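Local structure of BDI-0842-like domain-containing protein (Parabacteroides distasonis, 4JM1) at residues K16-D21 and F69-V74; L25-A31 and V59-K65. The protein is of unknown function but adopts a small alpha/beta fold resembling the prodomain of alpha-lytic protease, and is probably made as a lipoprotein. One frame throughout, in Å; residues are numbered along the deposited sequence. Where two conformers were deposited one is given.

Contact 1: K16-D21 and F69-V74; sequences KAAVTD and FEQGAV
K16-D21 runs as an extended edge strand through V19 and then turns off at T20 and D21, while F69-V74 forms a two-stranded hairpin that leans against one face of that strand. K16 (phi/psi -158/151) points its CA-CB bond toward the hairpin. In the conformer given, chi1 to chi4 are all t, and this lays the methylenes over one face of the F69 ring: K16 CD sits 3.9 Å from the ring centroid, 14° off the normal, a CH-pi contact, with K16 CE 3.6 Å from F69 CG. F69 (chi1 m, chi2 77°) brings its CE2 to 4.0 Å from A17 C, although A17 directs its own CB away. A18 turns back toward the hairpin and its CB meets the ring edge at F69 CD2, 3.9 Å; A18 CA and F69 CA are 8.0 Å apart, and the ring spans the distance. Strands 68-70 and 73-75 form a two-residue beta-hairpin packed on the outermost strand of the four-stranded mixed sheet. Its type II turn runs from E70 to A73, with E70 N to A73 O at 2.9 Å and a weak bond from A73 N to E70 O at 3.5 Å; G72 supplies the positive phi (79/0). At T20 the backbones close to 4.5 Å (T20 CA to G72 CA). T20, chi1 p, packs CB at 3.4 Å from G72 O and CG2 at 3.9 Å from V74 CG2, while its OG1 hydrogen-bonds chiefly to N22 OD1, with F24 O also within bonding reach. D21 N then donates to G72 O, 2.9 Å and 176°; an ideal CB on G72 would lie 2.3 Å from D21 OD2, a clash that glycine avoids.

Contact 2: L25-A31 and V59-K65; sequences LVIAIDA and VLIVDIK
Strands 25-29 and 59-63 are adjacent and parallel, their axes 4.6 Å apart at closest approach and crossing at -31°; with helix 38-50 between them in sequence they make a beta-alpha-beta unit. L25 pairs with V59, V26 with L60, I27 with I61 and A28 with V62, at CA-CA 4.7 to 5.0 Å; at the last pair I29 CA and D63 CA lie 5.2 Å apart. Bonds shuttle across: L60 N to L25 O 2.9 Å, I27 N to L60 O 2.8 Å, V62 N to I27 O 2.9 Å, I29 N to V62 O 3.0 Å and I64 N to I29 O 2.8 Å, all at 164-168°. L25, I27, V59 and I61 share one face, where I27 CD1 meets V59 CG1 at 4.0 Å and helix 38-50 covers I27, V59 and I61 through F44, L45 and A41. V26, A28, L60 and V62 line the other: V26 CG1 to V62 CG2 is 3.8 Å and A28 CB to V62 CG2 3.7 Å, and I64 CD1 extends this apolar row to A28 CB, 3.6 Å. Just beyond strand 25-29, D30 centres an inverse gamma turn; at the end of strand 59-63, D63 forms an Asx turn, OD1 accepting from K65 N at 2.9 Å. K65, with chi1, chi3 and chi4 all m, curls back so that NZ bridges D63 OD1 (2.8 Å) and D30 OD1 (2.9 Å) and donates to A31 O at 2.8 Å.

Contact 2 is nested inside the chain loop that contact 1 closes, and their centres lie 11 Å apart. Strand 16-19 is the antiparallel neighbour of strand 24-29, so the two contacts meet directly: K16 O to A28 N and A18 O to V26 N are both 2.8 Å, probable hydrogen bonds. Packing adds A17 CB at 3.4 Å from V26 O. The sheet order 16-19, 24-29, 58-63, 78-83 thus puts contact 2 at its central pair and contact 1 at one outer strand. The hairpin follows strand 58-63 in the chain and reaches back over the sheet: F69 touches A28 and V74 touches V26, on the face opposite helix 38-50.

Contact 1: K16-D21 and F69-V74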
ATOM      1  N   LYS A  16      -4.232   7.246   0.607  1.00 13.48           N
ATOM      2  CA  LYS A  16      -4.156   6.996  -0.829  0.50 12.99           C
ATOM      3  C   LYS A  16      -3.492   5.630  -1.018  1.00 12.04           C
ATOM      4  O   LYS A  16      -2.728   5.188  -0.166  1.00 12.58           O
ATOM      5  CB  LYS A  16      -3.360   8.114  -1.529  0.50 13.83           C
ATOM      6  CG  LYS A  16      -3.444   8.118  -3.056  0.50 15.16           C
ATOM      7  CD  LYS A  16      -2.875   9.393  -3.684  0.50 19.56           C
ATOM      8  CE  LYS A  16      -2.809   9.279  -5.221  0.50 26.00           C
ATOM      9  NZ  LYS A  16      -2.660  10.597  -5.971  0.50 28.43           N
ATOM     10  N   ALA A  17      -3.829   4.955  -2.106  1.00 10.87           N
ATOM     11  CA  ALA A  17      -3.230   3.664  -2.433  1.00 10.95           C
ATOM     12  C   ALA A  17      -3.211   3.458  -3.938  1.00 10.13           C
ATOM     13  O   ALA A  17      -4.028   4.027  -4.667  1.00 12.46           O
ATOM     14  CB  ALA A  17      -3.987   2.497  -1.730  1.00 12.55           C
ATOM     15  N   ALA A  18      -2.306   2.597  -4.394  1.00 11.46           N
ATOM     16  CA  ALA A  18      -2.200   2.273  -5.811  1.00 11.90           C
ATOM     17  C   ALA A  18      -1.437   0.982  -6.006  1.00 11.71           C
ATOM     18  O   ALA A  18      -0.489   0.703  -5.279  1.00 13.63           O
ATOM     19  CB  ALA A  18      -1.499   3.385  -6.577  1.00 13.96           C
ATOM     20  N   VAL A  19      -1.849   0.193  -6.994  1.00 13.16           N
ATOM     21  CA  VAL A  19      -1.016  -0.919  -7.478  1.00 14.16           C
ATOM     22  C   VAL A  19      -0.075  -0.384  -8.543  1.00 14.61           C
ATOM     23  O   VAL A  19      -0.460   0.364  -9.441  1.00 17.59           O
ATOM     24  CB  VAL A  19      -1.872  -2.089  -7.992  1.00 15.71           C
ATOM     25  CG1 VAL A  19      -1.024  -3.192  -8.681  1.00 19.03           C
ATOM     26  CG2 VAL A  19      -2.696  -2.694  -6.853  1.00 19.19           C
ATOM     27  N   THR A  20       1.179  -0.778  -8.435  1.00 14.72           N
ATOM     28  CA  THR A  20       2.213  -0.288  -9.337  1.00 14.69           C
ATOM     29  C   THR A  20       2.511  -1.359 -10.391  1.00 14.36           C
ATOM     30  O   THR A  20       2.140  -2.549 -10.250  1.00 16.30           O
ATOM     31  CB  THR A  20       3.476   0.112  -8.531  1.00 15.47           C
ATOM     32  OG1 THR A  20       3.925  -0.989  -7.726  1.00 16.42           O
ATOM     33  CG2 THR A  20       3.197   1.317  -7.629  1.00 15.34           C
ATOM     34  N   ASP A  21       3.183  -0.927 -11.458  1.00 16.03           N
ATOM     35  CA  ASP A  21       3.417  -1.828 -12.598  1.00 16.12           C
ATOM     36  C   ASP A  21       4.230  -3.066 -12.234  1.00 17.01           C
ATOM     37  O   ASP A  21       4.074  -4.133 -12.836  1.00 17.88           O
ATOM     38  CB  ASP A  21       4.117  -1.087 -13.753  1.00 20.02           C
ATOM     39  CG  ASP A  21       3.215  -0.051 -14.442  1.00 25.89           C
ATOM     40  OD1 ASP A  21       1.966  -0.060 -14.238  1.00 26.84           O
ATOM     41  OD2 ASP A  21       3.781   0.798 -15.179  1.00 31.87           O
ATOM     42  N   PHE A  69       2.954   9.822  -5.975  1.00 15.54           N
ATOM     43  CA  PHE A  69       2.249   8.840  -6.800  1.00 14.65           C
ATOM     44  C   PHE A  69       2.340   9.311  -8.246  1.00 16.84           C
ATOM     45  O   PHE A  69       2.039  10.490  -8.545  1.00 21.02           O
ATOM     46  CB  PHE A  69       0.771   8.739  -6.389  1.00 15.46           C
ATOM     47  CG  PHE A  69       0.551   7.980  -5.109  1.00 13.96           C
ATOM     48  CD1 PHE A  69       0.815   8.564  -3.888  1.00 15.93           C
ATOM     49  CD2 PHE A  69       0.057   6.677  -5.134  1.00 14.84           C
ATOM     50  CE1 PHE A  69       0.649   7.858  -2.699  1.00 16.24           C
ATOM     51  CE2 PHE A  69      -0.096   5.962  -3.951  1.00 15.50           C
ATOM     52  CZ  PHE A  69       0.158   6.570  -2.736  1.00 16.31           C
ATOM     53  N   GLU A  70       2.758   8.404  -9.117  1.00 17.25           N
ATOM     54  CA  GLU A  70       2.872   8.628 -10.558  0.50 19.32           C
ATOM     55  C   GLU A  70       2.126   7.515 -11.286  1.00 20.76           C
ATOM     56  O   GLU A  70       1.703   6.566 -10.666  1.00 19.54           O
ATOM     57  CB  GLU A  70       4.357   8.612 -10.933  0.50 21.44           C
ATOM     58  CG  GLU A  70       5.170   9.654 -10.171  0.50 22.57           C
ATOM     59  CD  GLU A  70       6.656   9.583 -10.449  0.50 27.89           C
ATOM     60  OE1 GLU A  70       7.126   8.576 -11.029  0.50 31.44           O
ATOM     61  OE2 GLU A  70       7.351  10.543 -10.066  0.50 28.40           O
ATOM     62  N   GLN A  71       2.008   7.592 -12.608  1.00 24.53           N
ATOM     63  CA  GLN A  71       1.403   6.480 -13.339  0.70 25.80           C
ATOM     64  C   GLN A  71       2.331   5.256 -13.228  1.00 24.23           C
ATOM     65  O   GLN A  71       3.494   5.285 -13.626  1.00 25.44           O
ATOM     66  CB  GLN A  71       1.108   6.834 -14.815  0.70 28.64           C
ATOM     67  CG  GLN A  71       0.322   5.746 -15.594  0.70 36.21           C
ATOM     68  CD  GLN A  71      -1.079   5.452 -15.022  0.70 45.26           C
ATOM     69  OE1 GLN A  71      -1.359   4.327 -14.592  0.70 51.08           O
ATOM     70  NE2 GLN A  71      -1.958   6.456 -15.026  0.70 46.67           N
ATOM     71  N   GLY A  72       1.803   4.192 -12.636  1.00 22.33           N
ATOM     72  CA  GLY A  72       2.517   2.924 -12.543  1.00 19.84           C
ATOM     73  C   GLY A  72       3.596   2.785 -11.477  1.00 16.15           C
ATOM     74  O   GLY A  72       4.203   1.740 -11.402  1.00 16.81           O
ATOM     75  N   ALA A  73       3.830   3.838 -10.684  1.00 15.46           N
ATOM     76  CA  ALA A  73       4.918   3.838  -9.679  1.00 14.24           C
ATOM     77  C   ALA A  73       4.657   4.829  -8.554  1.00 15.35           C
ATOM     78  O   ALA A  73       3.912   5.804  -8.719  1.00 15.70           O
ATOM     79  CB  ALA A  73       6.249   4.166 -10.372  1.00 15.94           C
ATOM     80  N   VAL A  74       5.239   4.553  -7.394  1.00 13.94           N
ATOM     81  CA  VAL A  74       5.202   5.489  -6.284  1.00 13.28           C
ATOM     82  C   VAL A  74       6.628   5.724  -5.794  1.00 13.40           C
ATOM     83  O   VAL A  74       7.347   4.781  -5.410  1.00 13.65           O
ATOM     84  CB  VAL A  74       4.313   5.020  -5.122  1.00 13.14           C
ATOM     85  CG1 VAL A  74       4.282   6.087  -4.005  1.00 14.22           C
ATOM     86  CG2 VAL A  74       2.899   4.667  -5.630  1.00 15.43           C
TER

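Contact 2: L25-A31 and V59-K65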
ATOM      1  N   LEU A  25       1.240  -3.427  -4.054  1.00 11.92           N
ATOM      2  CA  LEU A  25       0.181  -2.516  -3.585  1.00 10.77           C
ATOM      3  C   LEU A  25       0.840  -1.555  -2.613  1.00 11.50           C
ATOM      4  O   LEU A  25       1.357  -1.978  -1.575  1.00 11.53           O
ATOM      5  CB  LEU A  25      -0.963  -3.280  -2.909  1.00 12.29           C
ATOM      6  CG  LEU A  25      -2.047  -2.437  -2.232  1.00 13.60           C
ATOM      7  CD1 LEU A  25      -2.687  -1.433  -3.182  1.00 15.71           C
ATOM      8  CD2 LEU A  25      -3.101  -3.381  -1.616  1.00 14.21           C
ATOM      9  N   VAL A  26       0.840  -0.282  -2.986  1.00 10.82           N
ATOM     10  CA  VAL A  26       1.450   0.786  -2.207  1.00 10.31           C
ATOM     11  C   VAL A  26       0.352   1.569  -1.487  1.00 10.36           C
ATOM     12  O   VAL A  26      -0.635   1.998  -2.125  1.00 12.77           O
ATOM     13  CB  VAL A  26       2.275   1.733  -3.071  1.00 10.57           C
ATOM     14  CG1 VAL A  26       2.893   2.848  -2.208  1.00 12.71           C
ATOM     15  CG2 VAL A  26       3.369   0.964  -3.848  1.00 12.38           C
ATOM     16  N   ILE A  27       0.502   1.669  -0.167  1.00 11.02           N
ATOM     17  CA  ILE A  27      -0.477   2.294   0.697  1.00 11.06           C
ATOM     18  C   ILE A  27       0.182   3.435   1.468  1.00 10.66           C
ATOM     19  O   ILE A  27       1.166   3.217   2.179  1.00 11.49           O
ATOM     20  CB  ILE A  27      -1.121   1.251   1.626  1.00 11.53           C
ATOM     21  CG1 ILE A  27      -1.826   0.159   0.760  1.00 14.51           C
ATOM     22  CG2 ILE A  27      -2.099   1.912   2.582  1.00 12.90           C
ATOM     23  CD1 ILE A  27      -2.383  -1.027   1.493  1.00 15.62           C
ATOM     24  N   ALA A  28      -0.395   4.633   1.327  1.00 11.10           N
ATOM     25  CA  ALA A  28       0.131   5.848   1.951  1.00 10.15           C
ATOM     26  C   ALA A  28      -0.710   6.178   3.186  1.00 11.59           C
ATOM     27  O   ALA A  28      -1.932   6.307   3.095  1.00 12.47           O
ATOM     28  CB  ALA A  28       0.121   7.012   0.961  1.00 11.67           C
ATOM     29  N   ILE A  29      -0.028   6.326   4.320  1.00 12.12           N
ATOM     30  CA  ILE A  29      -0.635   6.645   5.606  1.00 12.19           C
ATOM     31  C   ILE A  29      -0.039   7.935   6.193  1.00 12.92           C
ATOM     32  O   ILE A  29       1.035   8.411   5.773  1.00 12.31           O
ATOM     33  CB  ILE A  29      -0.453   5.475   6.638  1.00 12.37           C
ATOM     34  CG1 ILE A  29       1.036   5.234   6.931  1.00 11.93           C
ATOM     35  CG2 ILE A  29      -1.130   4.208   6.125  1.00 13.16           C
ATOM     36  CD1 ILE A  29       1.271   4.429   8.194  1.00 14.72           C
ATOM     37  N   ASP A  30      -0.771   8.526   7.146  1.00 14.82           N
ATOM     38  CA  ASP A  30      -0.260   9.689   7.858  1.00 16.78           C
ATOM     39  C   ASP A  30       0.674   9.225   8.990  1.00 17.50           C
ATOM     40  O   ASP A  30       0.291   9.160  10.162  1.00 19.63           O
ATOM     41  CB  ASP A  30      -1.416  10.539   8.392  1.00 19.71           C
ATOM     42  CG  ASP A  30      -0.958  11.891   8.910  1.00 26.89           C
ATOM     43  OD1 ASP A  30       0.185  12.324   8.616  1.00 24.33           O
ATOM     44  OD2 ASP A  30      -1.772  12.523   9.623  1.00 32.59           O
ATOM     45  N   ALA A  31       1.900   8.882   8.623  1.00 15.18           N
ATOM     46  CA  ALA A  31       2.829   8.224   9.530  1.00 16.02           C
ATOM     47  C   ALA A  31       3.487   9.210  10.487  1.00 15.86           C
ATOM     48  O   ALA A  31       3.892  10.287  10.097  1.00 20.04           O
ATOM     49  CB  ALA A  31       3.905   7.495   8.736  1.00 15.52           C
ATOM     50  N   VAL A  59       2.773  -5.737  -0.174  1.00 11.28           N
ATOM     51  CA  VAL A  59       2.319  -4.396   0.189  1.00 10.83           C
ATOM     52  C   VAL A  59       3.516  -3.589   0.670  1.00 11.39           C
ATOM     53  O   VAL A  59       4.373  -4.104   1.428  1.00 11.10           O
ATOM     54  CB  VAL A  59       1.240  -4.451   1.279  1.00 10.52           C
ATOM     55  CG1 VAL A  59       1.056  -3.084   2.005  1.00 11.09           C
ATOM     56  CG2 VAL A  59      -0.062  -4.951   0.644  1.00 10.60           C
ATOM     57  N   LEU A  60       3.542  -2.325   0.238  1.00  9.41           N
ATOM     58  CA  LEU A  60       4.527  -1.347   0.655  1.00  9.14           C
ATOM     59  C   LEU A  60       3.777  -0.217   1.337  1.00  9.82           C
ATOM     60  O   LEU A  60       2.797   0.288   0.777  1.00 11.70           O
ATOM     61  CB  LEU A  60       5.362  -0.813  -0.530  1.00  9.95           C
ATOM     62  CG  LEU A  60       5.974  -1.913  -1.395  1.00 10.40           C
ATOM     63  CD1 LEU A  60       6.549  -1.266  -2.673  1.00 11.62           C
ATOM     64  CD2 LEU A  60       7.016  -2.749  -0.624  1.00 11.53           C
ATOM     65  N   ILE A  61       4.250   0.199   2.515  1.00 10.14           N
ATOM     66  CA  ILE A  61       3.723   1.369   3.202  1.00  9.45           C
ATOM     67  C   ILE A  61       4.643   2.555   2.968  1.00  9.36           C
ATOM     68  O   ILE A  61       5.856   2.424   3.060  1.00 10.71           O
ATOM     69  CB  ILE A  61       3.552   1.135   4.723  1.00  9.41           C
ATOM     70  CG1 ILE A  61       2.783  -0.181   4.993  1.00 11.30           C
ATOM     71  CG2 ILE A  61       2.885   2.383   5.396  1.00 10.54           C
ATOM     72  CD1 ILE A  61       1.321  -0.234   4.560  1.00 13.18           C
ATOM     73  N   VAL A  62       4.042   3.684   2.602  1.00 10.01           N
ATOM     74  CA  VAL A  62       4.748   4.937   2.474  1.00  9.59           C
ATOM     75  C   VAL A  62       4.013   6.033   3.276  1.00 10.84           C
ATOM     76  O   VAL A  62       2.859   5.859   3.693  1.00 11.47           O
ATOM     77  CB  VAL A  62       4.851   5.369   0.955  1.00 10.57           C
ATOM     78  CG1 VAL A  62       5.663   4.334   0.126  1.00 10.75           C
ATOM     79  CG2 VAL A  62       3.494   5.672   0.329  1.00 11.54           C
ATOM     80  N   ASP A  63       4.731   7.133   3.543  1.00 11.24           N
ATOM     81  CA  ASP A  63       4.148   8.288   4.246  1.00 12.65           C
ATOM     82  C   ASP A  63       3.490   9.184   3.211  1.00 12.66           C
ATOM     83  O   ASP A  63       4.152   9.647   2.283  1.00 13.07           O
ATOM     84  CB  ASP A  63       5.242   9.017   5.022  1.00 13.69           C
ATOM     85  CG  ASP A  63       4.715  10.116   5.951  1.00 15.44           C
ATOM     86  OD1 ASP A  63       3.547  10.557   5.830  1.00 16.00           O
ATOM     87  OD2 ASP A  63       5.502  10.521   6.835  1.00 19.62           O
ATOM     88  N   ILE A  64       2.192   9.450   3.396  1.00 12.28           N
ATOM     89  CA  ILE A  64       1.457  10.383   2.538  1.00 13.05           C
ATOM     90  C   ILE A  64       2.142  11.768   2.425  1.00 14.36           C
ATOM     91  O   ILE A  64       2.023  12.450   1.402  1.00 15.63           O
ATOM     92  CB  ILE A  64      -0.006  10.565   3.043  1.00 13.67           C
ATOM     93  CG1 ILE A  64      -0.901  11.243   1.991  1.00 15.81           C
ATOM     94  CG2 ILE A  64      -0.058  11.347   4.406  1.00 15.11           C
ATOM     95  CD1 ILE A  64      -1.215  10.370   0.763  1.00 15.81           C
ATOM     96  N   LYS A  65       2.883  12.142   3.460  1.00 14.33           N
ATOM     97  CA  LYS A  65       3.524  13.453   3.501  1.00 16.14           C
ATOM     98  C   LYS A  65       4.759  13.561   2.626  1.00 17.63           C
ATOM     99  O   LYS A  65       5.258  14.677   2.404  1.00 22.02           O
ATOM    100  CB  LYS A  65       3.890  13.838   4.932  1.00 17.18           C
ATOM    101  CG  LYS A  65       2.661  14.009   5.856  1.00 20.02           C
ATOM    102  CD  LYS A  65       3.029  14.426   7.257  1.00 21.74           C
ATOM    103  CE  LYS A  65       3.776  13.354   8.042  1.00 20.92           C
ATOM    104  NZ  LYS A  65       3.002  12.045   8.109  1.00 19.94           N
TER